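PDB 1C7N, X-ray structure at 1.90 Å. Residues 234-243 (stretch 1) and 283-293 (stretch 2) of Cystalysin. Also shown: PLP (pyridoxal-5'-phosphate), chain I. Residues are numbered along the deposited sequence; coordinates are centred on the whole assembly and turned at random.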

ATOM      1  N   THR A 234      13.014   8.147   1.894  1.00 12.91           N
ATOM      2  CA  THR A 234      12.473   9.490   1.693  1.00 12.24           C
ATOM      3  C   THR A 234      11.037   9.353   1.229  1.00 12.30           C
ATOM      4  O   THR A 234      10.603   8.273   0.815  1.00 11.60           O
ATOM      5  CB  THR A 234      13.226  10.292   0.607  1.00 13.24           C
ATOM      6  OG1 THR A 234      12.785   9.866  -0.691  1.00 13.72           O
ATOM      7  CG2 THR A 234      14.725  10.087   0.725  1.00 13.78           C
ATOM      8  N   ALA A 235      10.300  10.455   1.301  1.00 11.32           N
ATOM      9  CA  ALA A 235       8.912  10.466   0.876  1.00 12.30           C
ATOM     10  C   ALA A 235       8.391  11.892   0.960  1.00 11.73           C
ATOM     11  O   ALA A 235       8.950  12.728   1.672  1.00 12.44           O
ATOM     12  CB  ALA A 235       8.074   9.545   1.767  1.00 11.39           C
ATOM     13  N   PRO A 236       7.319  12.193   0.216  1.00 12.16           N
ATOM     14  CA  PRO A 236       6.734  13.536   0.229  1.00 10.83           C
ATOM     15  C   PRO A 236       5.634  13.671   1.290  1.00 10.40           C
ATOM     16  O   PRO A 236       5.128  14.768   1.520  1.00  9.88           O
ATOM     17  CB  PRO A 236       6.181  13.665  -1.186  1.00 10.53           C
ATOM     18  CG  PRO A 236       5.632  12.276  -1.416  1.00 10.79           C
ATOM     19  CD  PRO A 236       6.756  11.387  -0.888  1.00 10.87           C
ATOM     20  N   SER A 237       5.287  12.558   1.941  1.00 11.44           N
ATOM     21  CA  SER A 237       4.215  12.527   2.947  1.00 11.40           C
ATOM     22  C   SER A 237       4.287  13.501   4.124  1.00 12.02           C
ATOM     23  O   SER A 237       3.308  14.195   4.408  1.00 13.23           O
ATOM     24  CB  SER A 237       4.027  11.098   3.481  1.00 10.99           C
ATOM     25  OG  SER A 237       5.250  10.518   3.887  1.00 14.42           O
ATOM     26  N   LYS A 238       5.407  13.545   4.836  1.00 11.61           N
ATOM     27  CA  LYS A 238       5.505  14.473   5.954  1.00 12.72           C
ATOM     28  C   LYS A 238       5.554  15.911   5.433  1.00 12.47           C
ATOM     29  O   LYS A 238       4.896  16.810   5.970  1.00 12.78           O
ATOM     30  CB  LYS A 238       6.753  14.171   6.792  1.00 14.09           C
ATOM     31  CG  LYS A 238       6.539  13.059   7.808  1.00 17.01           C
ATOM     32  CD  LYS A 238       5.558  13.507   8.895  1.00 16.63           C
ATOM     33  CE  LYS A 238       5.186  12.390   9.885  1.00 19.99           C
ATOM     34  NZ  LYS A 238       6.271  11.412   9.969  1.00 20.03           N
ATOM     35  N   THR A 239       6.311  16.115   4.362  1.00 11.44           N
ATOM     36  CA  THR A 239       6.458  17.442   3.765  1.00 10.59           C
ATOM     37  C   THR A 239       5.141  18.087   3.326  1.00 10.08           C
ATOM     38  O   THR A 239       4.886  19.255   3.625  1.00  8.70           O
ATOM     39  CB  THR A 239       7.385  17.393   2.533  1.00 10.51           C
ATOM     40  OG1 THR A 239       8.596  16.705   2.870  1.00 10.27           O
ATOM     41  CG2 THR A 239       7.719  18.810   2.052  1.00  9.58           C
ATOM     42  N   PHE A 240       4.302  17.330   2.624  1.00 10.06           N
ATOM     43  CA  PHE A 240       3.049  17.882   2.110  1.00 10.57           C
ATOM     44  C   PHE A 240       1.761  17.347   2.740  1.00 10.60           C
ATOM     45  O   PHE A 240       0.671  17.487   2.175  1.00  9.80           O
ATOM     46  CB  PHE A 240       3.011  17.695   0.591  1.00 10.71           C
ATOM     47  CG  PHE A 240       4.200  18.295  -0.116  1.00 10.37           C
ATOM     48  CD1 PHE A 240       5.305  17.515  -0.441  1.00 10.17           C
ATOM     49  CD2 PHE A 240       4.227  19.655  -0.428  1.00  9.90           C
ATOM     50  CE1 PHE A 240       6.421  18.081  -1.067  1.00  9.33           C
ATOM     51  CE2 PHE A 240       5.336  20.228  -1.052  1.00  8.67           C
ATOM     52  CZ  PHE A 240       6.433  19.440  -1.372  1.00  8.25           C
ATOM     53  N   ASN A 241       1.893  16.739   3.916  1.00  9.04           N
ATOM     54  CA  ASN A 241       0.746  16.206   4.647  1.00  8.56           C
ATOM     55  C   ASN A 241      -0.066  15.180   3.850  1.00  9.01           C
ATOM     56  O   ASN A 241      -1.301  15.245   3.812  1.00  6.85           O
ATOM     57  CB  ASN A 241      -0.153  17.373   5.086  1.00  9.15           C
ATOM     58  CG  ASN A 241      -1.198  16.964   6.104  1.00  8.81           C
ATOM     59  OD1 ASN A 241      -1.056  15.955   6.790  1.00 10.25           O
ATOM     60  ND2 ASN A 241      -2.251  17.765   6.221  1.00  8.94           N
ATOM     61  N   ILE A 242       0.626  14.231   3.223  1.00  9.22           N
ATOM     62  CA  ILE A 242      -0.063  13.195   2.451  1.00  9.76           C
ATOM     63  C   ILE A 242       0.291  11.773   2.873  1.00  9.84           C
ATOM     64  O   ILE A 242       0.554  10.905   2.035  1.00  9.28           O
ATOM     65  CB  ILE A 242       0.176  13.350   0.927  1.00  9.24           C
ATOM     66  CG1 ILE A 242       1.671  13.358   0.606  1.00 10.95           C
ATOM     67  CG2 ILE A 242      -0.496  14.622   0.429  1.00  9.72           C
ATOM     68  CD1 ILE A 242       1.968  13.383  -0.897  1.00 11.78           C
ATOM     69  N   ALA A 243       0.289  11.541   4.183  1.00 10.30           N
ATOM     70  CA  ALA A 243       0.572  10.221   4.726  1.00 11.31           C
ATOM     71  C   ALA A 243      -0.527   9.278   4.237  1.00 11.89           C
ATOM     72  O   ALA A 243      -0.328   8.073   4.156  1.00 12.04           O
ATOM     73  CB  ALA A 243       0.581  10.266   6.258  1.00 11.18           C
ATOM     74  N   ILE A 283       3.101  15.977  -8.413  1.00 11.96           N
ATOM     75  CA  ILE A 283       2.473  17.292  -8.319  1.00 11.37           C
ATOM     76  C   ILE A 283       3.116  18.133  -7.217  1.00 11.56           C
ATOM     77  O   ILE A 283       3.381  19.320  -7.410  1.00 10.71           O
ATOM     78  CB  ILE A 283       0.973  17.186  -8.005  1.00 11.53           C
ATOM     79  CG1 ILE A 283       0.236  16.489  -9.152  1.00 12.58           C
ATOM     80  CG2 ILE A 283       0.393  18.581  -7.784  1.00 12.00           C
ATOM     81  CD1 ILE A 283      -1.208  16.164  -8.825  1.00 11.79           C
ATOM     82  N   CYS A 284       3.353  17.519  -6.059  1.00 11.52           N
ATOM     83  CA  CYS A 284       3.952  18.233  -4.929  1.00 12.15           C
ATOM     84  C   CYS A 284       5.329  18.804  -5.237  1.00 12.66           C
ATOM     85  O   CYS A 284       5.595  19.981  -4.982  1.00 12.76           O
ATOM     86  CB  CYS A 284       4.058  17.318  -3.702  1.00 12.51           C
ATOM     87  SG  CYS A 284       2.482  16.974  -2.862  1.00 15.30           S
ATOM     88  N   TYR A 285       6.209  17.958  -5.763  1.00 11.93           N
ATOM     89  CA  TYR A 285       7.566  18.372  -6.093  1.00 13.02           C
ATOM     90  C   TYR A 285       7.594  19.427  -7.194  1.00 14.01           C
ATOM     91  O   TYR A 285       8.412  20.347  -7.163  1.00 12.27           O
ATOM     92  CB  TYR A 285       8.393  17.152  -6.520  1.00 13.67           C
ATOM     93  CG  TYR A 285       8.815  16.248  -5.378  1.00 13.97           C
ATOM     94  CD1 TYR A 285       9.434  15.020  -5.628  1.00 13.58           C
ATOM     95  CD2 TYR A 285       8.650  16.642  -4.046  1.00 14.30           C
ATOM     96  CE1 TYR A 285       9.880  14.211  -4.582  1.00 13.42           C
ATOM     97  CE2 TYR A 285       9.093  15.838  -2.997  1.00 12.69           C
ATOM     98  CZ  TYR A 285       9.710  14.627  -3.273  1.00 14.07           C
ATOM     99  OH  TYR A 285      10.169  13.839  -2.241  1.00 13.85           O
ATOM    100  N   LYS A 286       6.696  19.298  -8.164  1.00 13.46           N
ATOM    101  CA  LYS A 286       6.646  20.249  -9.265  1.00 14.60           C
ATOM    102  C   LYS A 286       5.900  21.553  -8.999  1.00 16.07           C
ATOM    103  O   LYS A 286       6.301  22.602  -9.498  1.00 17.64           O
ATOM    104  CB  LYS A 286       6.020  19.601 -10.500  1.00 14.47           C
ATOM    105  CG  LYS A 286       6.883  18.584 -11.205  1.00 15.97           C
ATOM    106  CD  LYS A 286       6.184  18.104 -12.474  1.00 16.14           C
ATOM    107  CE  LYS A 286       7.088  17.211 -13.303  1.00 18.39           C
ATOM    108  NZ  LYS A 286       6.393  16.745 -14.538  1.00 19.37           N
ATOM    109  N   GLU A 287       4.829  21.500  -8.208  1.00 16.53           N
ATOM    110  CA  GLU A 287       4.000  22.685  -7.984  1.00 16.46           C
ATOM    111  C   GLU A 287       3.800  23.235  -6.579  1.00 16.14           C
ATOM    112  O   GLU A 287       3.373  24.379  -6.431  1.00 16.13           O
ATOM    113  CB  GLU A 287       2.600  22.430  -8.555  1.00 16.86           C
ATOM    114  CG  GLU A 287       2.558  21.919  -9.987  1.00 19.72           C
ATOM    115  CD  GLU A 287       1.141  21.615 -10.445  1.00 21.14           C
ATOM    116  OE1 GLU A 287       0.303  22.543 -10.434  1.00 22.97           O
ATOM    117  OE2 GLU A 287       0.860  20.450 -10.813  1.00 23.58           O
ATOM    118  N   CYS A 288       4.094  22.453  -5.550  1.00 15.37           N
ATOM    119  CA  CYS A 288       3.827  22.916  -4.198  1.00 15.16           C
ATOM    120  C   CYS A 288       4.966  23.544  -3.410  1.00 15.29           C
ATOM    121  O   CYS A 288       4.921  23.585  -2.184  1.00 14.86           O
ATOM    122  CB  CYS A 288       3.205  21.768  -3.412  1.00 15.31           C
ATOM    123  SG  CYS A 288       1.739  21.105  -4.249  1.00 12.61           S
ATOM    124  N   GLY A 289       5.969  24.057  -4.115  1.00 16.82           N
ATOM    125  CA  GLY A 289       7.097  24.689  -3.451  1.00 17.71           C
ATOM    126  C   GLY A 289       6.737  25.922  -2.637  1.00 18.04           C
ATOM    127  O   GLY A 289       7.203  26.081  -1.504  1.00 19.69           O
ATOM    128  N   LYS A 290       5.912  26.798  -3.203  1.00 17.71           N
ATOM    129  CA  LYS A 290       5.504  28.021  -2.508  1.00 17.28           C
ATOM    130  C   LYS A 290       4.672  27.702  -1.273  1.00 15.42           C
ATOM    131  O   LYS A 290       4.753  28.396  -0.261  1.00 14.03           O
ATOM    132  CB  LYS A 290       4.676  28.925  -3.423  1.00 18.87           C
ATOM    133  CG  LYS A 290       5.353  29.367  -4.709  1.00 22.85           C
ATOM    134  CD  LYS A 290       6.570  30.229  -4.468  1.00 23.87           C
ATOM    135  CE  LYS A 290       6.980  30.925  -5.763  1.00 25.18           C
ATOM    136  NZ  LYS A 290       7.032  29.977  -6.915  1.00 24.40           N
ATOM    137  N   TRP A 291       3.851  26.661  -1.366  1.00 13.56           N
ATOM    138  CA  TRP A 291       3.016  26.281  -0.241  1.00 11.77           C
ATOM    139  C   TRP A 291       3.915  25.834   0.910  1.00 12.27           C
ATOM    140  O   TRP A 291       3.695  26.205   2.063  1.00 11.95           O
ATOM    141  CB  TRP A 291       2.063  25.151  -0.637  1.00 10.20           C
ATOM    142  CG  TRP A 291       1.219  24.672   0.500  1.00  9.07           C
ATOM    143  CD1 TRP A 291      -0.002  25.152   0.887  1.00  8.45           C
ATOM    144  CD2 TRP A 291       1.557  23.636   1.423  1.00  8.13           C
ATOM    145  NE1 TRP A 291      -0.443  24.471   2.004  1.00  9.73           N
ATOM    146  CE2 TRP A 291       0.499  23.537   2.351  1.00  9.25           C
ATOM    147  CE3 TRP A 291       2.660  22.779   1.559  1.00  9.28           C
ATOM    148  CZ2 TRP A 291       0.511  22.615   3.403  1.00  7.21           C
ATOM    149  CZ3 TRP A 291       2.667  21.866   2.602  1.00  9.77           C
ATOM    150  CH2 TRP A 291       1.596  21.791   3.509  1.00  7.70           C
ATOM    151  N   LEU A 292       4.939  25.047   0.589  1.00 12.53           N
ATOM    152  CA  LEU A 292       5.873  24.560   1.596  1.00 13.07           C
ATOM    153  C   LEU A 292       6.599  25.712   2.299  1.00 13.66           C
ATOM    154  O   LEU A 292       6.837  25.651   3.509  1.00 13.47           O
ATOM    155  CB  LEU A 292       6.896  23.614   0.955  1.00 13.77           C
ATOM    156  CG  LEU A 292       7.966  23.037   1.884  1.00 14.15           C
ATOM    157  CD1 LEU A 292       7.306  22.342   3.071  1.00 14.00           C
ATOM    158  CD2 LEU A 292       8.828  22.057   1.113  1.00 13.46           C
ATOM    159  N   ASP A 293       6.958  26.753   1.549  1.00 14.10           N
ATOM    160  CA  ASP A 293       7.644  27.901   2.142  1.00 15.41           C
ATOM    161  C   ASP A 293       6.738  28.544   3.182  1.00 14.07           C
ATOM    162  O   ASP A 293       7.175  28.883   4.286  1.00 13.86           O
ATOM    163  CB  ASP A 293       8.003  28.955   1.083  1.00 17.99           C
ATOM    164  CG  ASP A 293       9.045  28.467   0.094  1.00 20.57           C
ATOM    165  OD1 ASP A 293       9.939  27.695   0.494  1.00 20.91           O
ATOM    166  OD2 ASP A 293       8.979  28.877  -1.086  1.00 23.51           O
TER
HETATM  167  N1  PLP I 400       9.869   7.977   9.893  1.00 18.15           N
HETATM  168  C2  PLP I 400       9.792   9.011  10.847  1.00 18.53           C
HETATM  169  C2A PLP I 400      11.091   9.319  11.567  1.00 17.94           C
HETATM  170  C3  PLP I 400       8.507   9.709  10.942  1.00 19.11           C
HETATM  171  O3  PLP I 400       8.465  10.596  11.938  1.00 20.43           O
HETATM  172  C4  PLP I 400       7.453   9.359  10.065  1.00 20.03           C
HETATM  173  C4A PLP I 400       6.189  10.094  10.061  1.00 19.47           C
HETATM  174  C5  PLP I 400       7.686   8.262   9.073  1.00 20.72           C
HETATM  175  C6  PLP I 400       8.873   7.588   9.032  1.00 18.41           C
HETATM  176  C5A PLP I 400       6.680   8.178   7.928  1.00 23.70           C
HETATM  177  O4P PLP I 400       5.978   7.035   7.636  1.00 28.26           O
HETATM  178  P   PLP I 400       5.063   7.188   6.300  1.00 28.09           P
HETATM  179  O1P PLP I 400       4.182   6.028   6.405  1.00 32.15           O
HETATM  180  O2P PLP I 400       5.978   7.109   5.092  1.00 29.74           O
HETATM  181  O3P PLP I 400       4.321   8.453   6.324  1.00 29.26           O
HETATM  182  O   HOH W   1      10.407  11.049  -1.753  1.00 11.66           O

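Cystalysin offers a compact example of a general principle: a single aromatic side chain can join two segments that share no direct hydrogen bond. Stretch 1 carries a short, weakly bonded helix at about 237-240. Its backbone turns at Asn241, where positive phi and two bonds back into the last turn make a Schellman motif; one of these, Ile242 N to Ser237 O, measures 2.9 Å. Stretch 2 is helical on both sides of Cys288, the first residue past one helix and the N-cap position of the next, with Cys288 N to Cys284 O at 2.9 Å and Leu292 N to Cys288 O at 3.1 Å. The backbones come nearest at Phe240 and Cys284, whose CA atoms are 7.1 Å apart, a gap occupied by side chains.

Phe240 has the largest area covered by the other stretch, 126 Å². Its CA-to-CB bond points sideways, yet chi1 of -56° brings the ring among Cys284, Tyr285, Trp291 and Leu292, a knob in a hole. Cys284 CB lies over one ring face, 3.6 Å from the Phe240 ring centroid, a CH-pi contact in which a slightly polarised methylene meets the pi cloud; Cys284 SG approaches the same centroid obliquely at 4.0 Å. Tyr285 CE2 meets the ring edge at Phe240 CE1 (4.0 Å), while Cys288 CB packs against Phe240 CE2 at 3.5 Å.

Smaller contacts extend the apolar seam. Thr239 CG2 touches Leu292 CD2 at 3.6 Å, and Ile242 CD1 reaches Cys284 SG at 4.1 Å. Thr239 O lies at the edge of the Trp291 ring, 3.6 Å from Trp291 CZ3, and is buried with no partner in the model.

Polar linkage comes through water 1, which donates to Thr234 OG1 (2.9 Å) and hydrogen-bonds Tyr285 OH (2.8 Å). Beside this packing, Lys238 NZ is covalently bound to PLP C4A at 1.3 Å, its side chain out of reach of stretch 2.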